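Local coordinates for BepE protein (Bartonella henselae str. Houston-1, PDB 4YK3), which is a type IV secretion effector, probably translocated into host cells, whose BID domain, the part in this chain, is a four-helix bundle topped with a hook, at residues A[49-52]-A[53-56]; A[77-80]-A[81-84]. All blocks are in the same frame, centred on the assembly; numbering follows the deposited sequence.

Contact 1 (A[49-52]-A[53-56])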
loop_
_atom_site.group_PDB
_atom_site.type_symbol
_atom_site.label_atom_id
_atom_site.label_comp_id
_atom_site.label_asym_id
_atom_site.label_seq_id
_atom_site.Cartn_x
_atom_site.Cartn_y
_atom_site.Cartn_z
ATOM N N TYR A 49 2.610 7.041 -10.592
ATOM C CA TYR A 49 1.347 7.494 -11.157
ATOM C C TYR A 49 1.210 9.013 -11.275
ATOM O O TYR A 49 0.261 9.504 -11.886
ATOM C CB TYR A 49 0.176 6.977 -10.309
ATOM C CG TYR A 49 0.028 5.476 -10.322
ATOM C CD1 TYR A 49 -0.175 4.792 -11.515
ATOM C CD2 TYR A 49 0.072 4.746 -9.144
ATOM C CE1 TYR A 49 -0.334 3.423 -11.536
ATOM C CE2 TYR A 49 -0.084 3.374 -9.149
ATOM C CZ TYR A 49 -0.285 2.719 -10.347
ATOM O OH TYR A 49 -0.454 1.357 -10.359
ATOM N N GLY A 50 2.112 9.760 -10.651
ATOM C CA GLY A 50 1.974 11.204 -10.626
ATOM C C GLY A 50 0.991 11.698 -9.575
ATOM O O GLY A 50 0.655 12.876 -9.547
ATOM N N ASN A 51 0.535 10.799 -8.704
ATOM C CA ASN A 51 -0.477 11.140 -7.713
ATOM C C ASN A 51 -0.382 10.226 -6.489
ATOM O O ASN A 51 -0.581 9.014 -6.588
ATOM C CB ASN A 51 -1.870 11.045 -8.324
ATOM C CG ASN A 51 -2.963 11.432 -7.345
ATOM O OD1 ASN A 51 -3.355 10.645 -6.483
ATOM N ND2 ASN A 51 -3.477 12.644 -7.491
ATOM N N SER A 52 -0.121 10.811 -5.327
ATOM C CA SER A 52 0.173 10.007 -4.146
ATOM C C SER A 52 -1.067 9.351 -3.553
ATOM O O SER A 52 -0.958 8.410 -2.765
ATOM C CB SER A 52 0.853 10.871 -3.086
ATOM O OG SER A 52 -0.047 11.852 -2.633
ATOM N N ASP A 53 -2.243 9.844 -3.933
ATOM C CA ASP A 53 -3.486 9.411 -3.307
ATOM C C ASP A 53 -4.177 8.243 -3.997
ATOM O O ASP A 53 -5.210 7.754 -3.533
ATOM C CB ASP A 53 -4.459 10.590 -3.237
ATOM C CG ASP A 53 -4.011 11.647 -2.247
ATOM O OD1 ASP A 53 -3.080 11.367 -1.458
ATOM O OD2 ASP A 53 -4.579 12.758 -2.266
ATOM N N VAL A 54 -3.601 7.792 -5.099
ATOM C CA VAL A 54 -4.286 6.867 -5.986
ATOM C C VAL A 54 -4.712 5.572 -5.280
ATOM O O VAL A 54 -5.780 5.032 -5.546
ATOM C CB VAL A 54 -3.394 6.581 -7.203
ATOM C CG1 VAL A 54 -3.909 5.430 -7.936
ATOM C CG2 VAL A 54 -3.379 7.795 -8.099
ATOM N N LEU A 55 -3.896 5.092 -4.349
ATOM C CA LEU A 55 -4.238 3.867 -3.640
ATOM C C LEU A 55 -4.733 4.104 -2.209
ATOM O O LEU A 55 -4.898 3.150 -1.431
ATOM C CB LEU A 55 -3.022 2.933 -3.618
ATOM C CG LEU A 55 -2.716 2.256 -4.950
ATOM C CD1 LEU A 55 -1.513 1.341 -4.815
ATOM C CD2 LEU A 55 -3.932 1.474 -5.419
ATOM N N LYS A 56 -4.963 5.357 -1.843
ATOM C CA LYS A 56 -5.306 5.643 -0.449
ATOM C C LYS A 56 -6.586 4.943 0.011
ATOM O O LYS A 56 -6.612 4.296 1.077
ATOM C CB LYS A 56 -5.433 7.143 -0.229
ATOM C CG LYS A 56 -4.089 7.832 -0.074
ATOM C CD LYS A 56 -4.302 9.218 0.477
ATOM C CE LYS A 56 -5.139 9.148 1.720
ATOM N NZ LYS A 56 -5.199 10.468 2.417
HETATM O O HOH W 1 -1.764 5.891 -2.899
#
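N51 reaches over the two residues that follow S52, and its short side chain meets something at nearly every atom. CB lies 3.6 Å from V54 CG2, and CG stays beside the same methyl. With CG anti to the backbone N (chi1 -178°), the amide is brought round to D53, where OD1 accepts the backbone N-H of D53 at 2.9 Å. That bond is bent, 133° at the hydrogen, and the donor stands above the carbonyl plane. A side-chain oxygen bonded to the N-H two residues on makes an Asx turn, for which asparagine has the right length, and the same asparagine is also the first residue of a type I beta turn that ends at V54. V54 CG2 also packs against OD1, at 3.3 Å. In the BID-domain bundle this is the link between helix 32-49 and helix 56-64. G50 opens it with positive phi (80°), a backbone shape that glycine adopts easily because a CB would jam against the preceding carbonyl oxygen. The other V54 methyl, CG1, meets Y49 CD2 obliquely at 4.2 Å, while the tyrosine hydroxyl bonds to the carbonyl of P80. S52 OG makes a weak bond, 3.3 Å, to D53 OD1. L55 takes the N-cap position of helix 56-64, and a water bridges S52 and L55, donating to S52 O (2.6 Å) and accepting from L55 N (2.7 Å).

Contact 2 (A[77-80]-A[81-84])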
loop_
_atom_site.group_PDB
_atom_site.type_symbol
_atom_site.label_atom_id
_atom_site.label_comp_id
_atom_site.label_asym_id
_atom_site.label_seq_id
_atom_site.Cartn_x
_atom_site.Cartn_y
_atom_site.Cartn_z
ATOM N N ALA A 77 0.737 -5.057 -9.135
ATOM C CA ALA A 77 1.973 -5.606 -9.667
ATOM C C ALA A 77 1.770 -6.160 -11.059
ATOM O O ALA A 77 2.661 -6.094 -11.895
ATOM C CB ALA A 77 2.540 -6.696 -8.733
ATOM N N GLU A 78 0.609 -6.734 -11.323
ATOM C CA GLU A 78 0.472 -7.382 -12.616
ATOM C C GLU A 78 -0.441 -6.603 -13.559
ATOM O O GLU A 78 -0.550 -6.918 -14.725
ATOM C CB GLU A 78 0.013 -8.822 -12.432
ATOM C CG GLU A 78 1.222 -9.719 -12.087
ATOM C CD GLU A 78 2.363 -9.651 -13.147
ATOM O OE1 GLU A 78 2.054 -9.637 -14.369
ATOM O OE2 GLU A 78 3.566 -9.613 -12.768
ATOM N N ASN A 79 -1.065 -5.554 -13.060
ATOM C CA ASN A 79 -1.810 -4.698 -13.969
ATOM C C ASN A 79 -1.821 -3.276 -13.487
ATOM O O ASN A 79 -2.864 -2.747 -13.160
ATOM C CB ASN A 79 -3.232 -5.204 -14.136
ATOM C CG ASN A 79 -3.905 -4.608 -15.348
ATOM O OD1 ASN A 79 -3.309 -3.792 -16.063
ATOM N ND2 ASN A 79 -5.134 -5.011 -15.593
ATOM N N PRO A 80 -0.648 -2.642 -13.454
ATOM C CA PRO A 80 -0.538 -1.329 -12.814
ATOM C C PRO A 80 -1.394 -0.224 -13.461
ATOM O O PRO A 80 -1.856 0.666 -12.735
ATOM C CB PRO A 80 0.950 -1.000 -12.936
ATOM C CG PRO A 80 1.497 -1.907 -14.015
ATOM C CD PRO A 80 0.629 -3.117 -14.027
ATOM N N THR A 81 -1.638 -0.289 -14.769
ATOM C CA THR A 81 -2.413 0.760 -15.426
ATOM C C THR A 81 -3.924 0.586 -15.245
ATOM O O THR A 81 -4.708 1.441 -15.670
ATOM C CB THR A 81 -2.095 0.860 -16.943
ATOM O OG1 THR A 81 -2.384 -0.370 -17.599
ATOM C CG2 THR A 81 -0.637 1.230 -17.175
ATOM N N SER A 82 -4.339 -0.500 -14.606
ATOM C CA SER A 82 -5.751 -0.670 -14.250
ATOM C C SER A 82 -6.119 0.267 -13.106
ATOM O O SER A 82 -7.270 0.455 -12.793
ATOM C CB SER A 82 -6.042 -2.105 -13.830
ATOM O OG SER A 82 -5.511 -2.345 -12.533
ATOM N N VAL A 83 -5.105 0.846 -12.487
ATOM C CA VAL A 83 -5.290 1.683 -11.326
ATOM C C VAL A 83 -5.262 3.170 -11.712
ATOM O O VAL A 83 -6.074 3.962 -11.238
ATOM C CB VAL A 83 -4.201 1.326 -10.264
ATOM C CG1 VAL A 83 -4.010 2.418 -9.307
ATOM C CG2 VAL A 83 -4.574 0.048 -9.535
ATOM N N HIS A 84 -4.349 3.539 -12.597
ATOM C CA HIS A 84 -4.108 4.943 -12.929
ATOM C C HIS A 84 -3.112 4.934 -14.078
ATOM O O HIS A 84 -2.408 3.936 -14.265
ATOM C CB HIS A 84 -3.554 5.715 -11.708
ATOM C CG HIS A 84 -3.523 7.199 -11.878
ATOM N ND1 HIS A 84 -2.528 7.852 -12.582
ATOM C CD2 HIS A 84 -4.342 8.168 -11.402
ATOM C CE1 HIS A 84 -2.762 9.154 -12.561
ATOM N NE2 HIS A 84 -3.858 9.371 -11.858
#
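N79 and S82 close a single 3-10 turn that follows directly on the end of helix 69-78 in the BID domain, where N79 is the first residue to leave helical geometry. Two main-chain hydrogen bonds span the turn, each from residue i+3 back to residue i: S82 N to N79 O at 3.1 Å and V83 N to P80 O at 3.3 Å. Both are fairly straight at the hydrogen. P80 suits the start of such a turn, since its ring holds phi near the value needed (-62°) and the N-H it lacks is not used in these bonds.

A side-chain bond reinforces the first of them. S82 OG sits between its own backbone N and carbonyl carbon (chi1 74°), and from there donates to N79 O at 2.7 Å, nearly in line with the C=O bond. One carbonyl oxygen thus takes two donors from the same residue, the backbone N-H coming from above the carbonyl plane. The hydroxyl is also hydrogen-bonded to Q75 NE2 in the last turn of helix 69-78, which ties the turn to that helix.

Van der Waals contacts supply the rest. The P80 side chain touches F106 of helix 97-129, while V83 CB packs on P80 O at 3.5 Å. The N79 amide comes against S82, its ND2 3.5 Å from S82 CB.

In the fold
Both contacts lie toward the surface, about 12 Å apart between centres, and each turns the chain as it leaves a helix. Contact 1 carries it from helix 32-49 into helix 56-64, whereas contact 2 ends helix 69-78 and leads toward the strand at 90-91. Their chemistry differs: contact 1 is held by a side-chain acceptor, a water and an apolar touch of V54 on a buried tyrosine, contact 2 by main-chain bonds and a serine hydroxyl, with no buried residue among those that touch. The two meet directly, through the tyrosine hydroxyl and through V54 CG1, which packs on V83 CG1 at 3.3 Å.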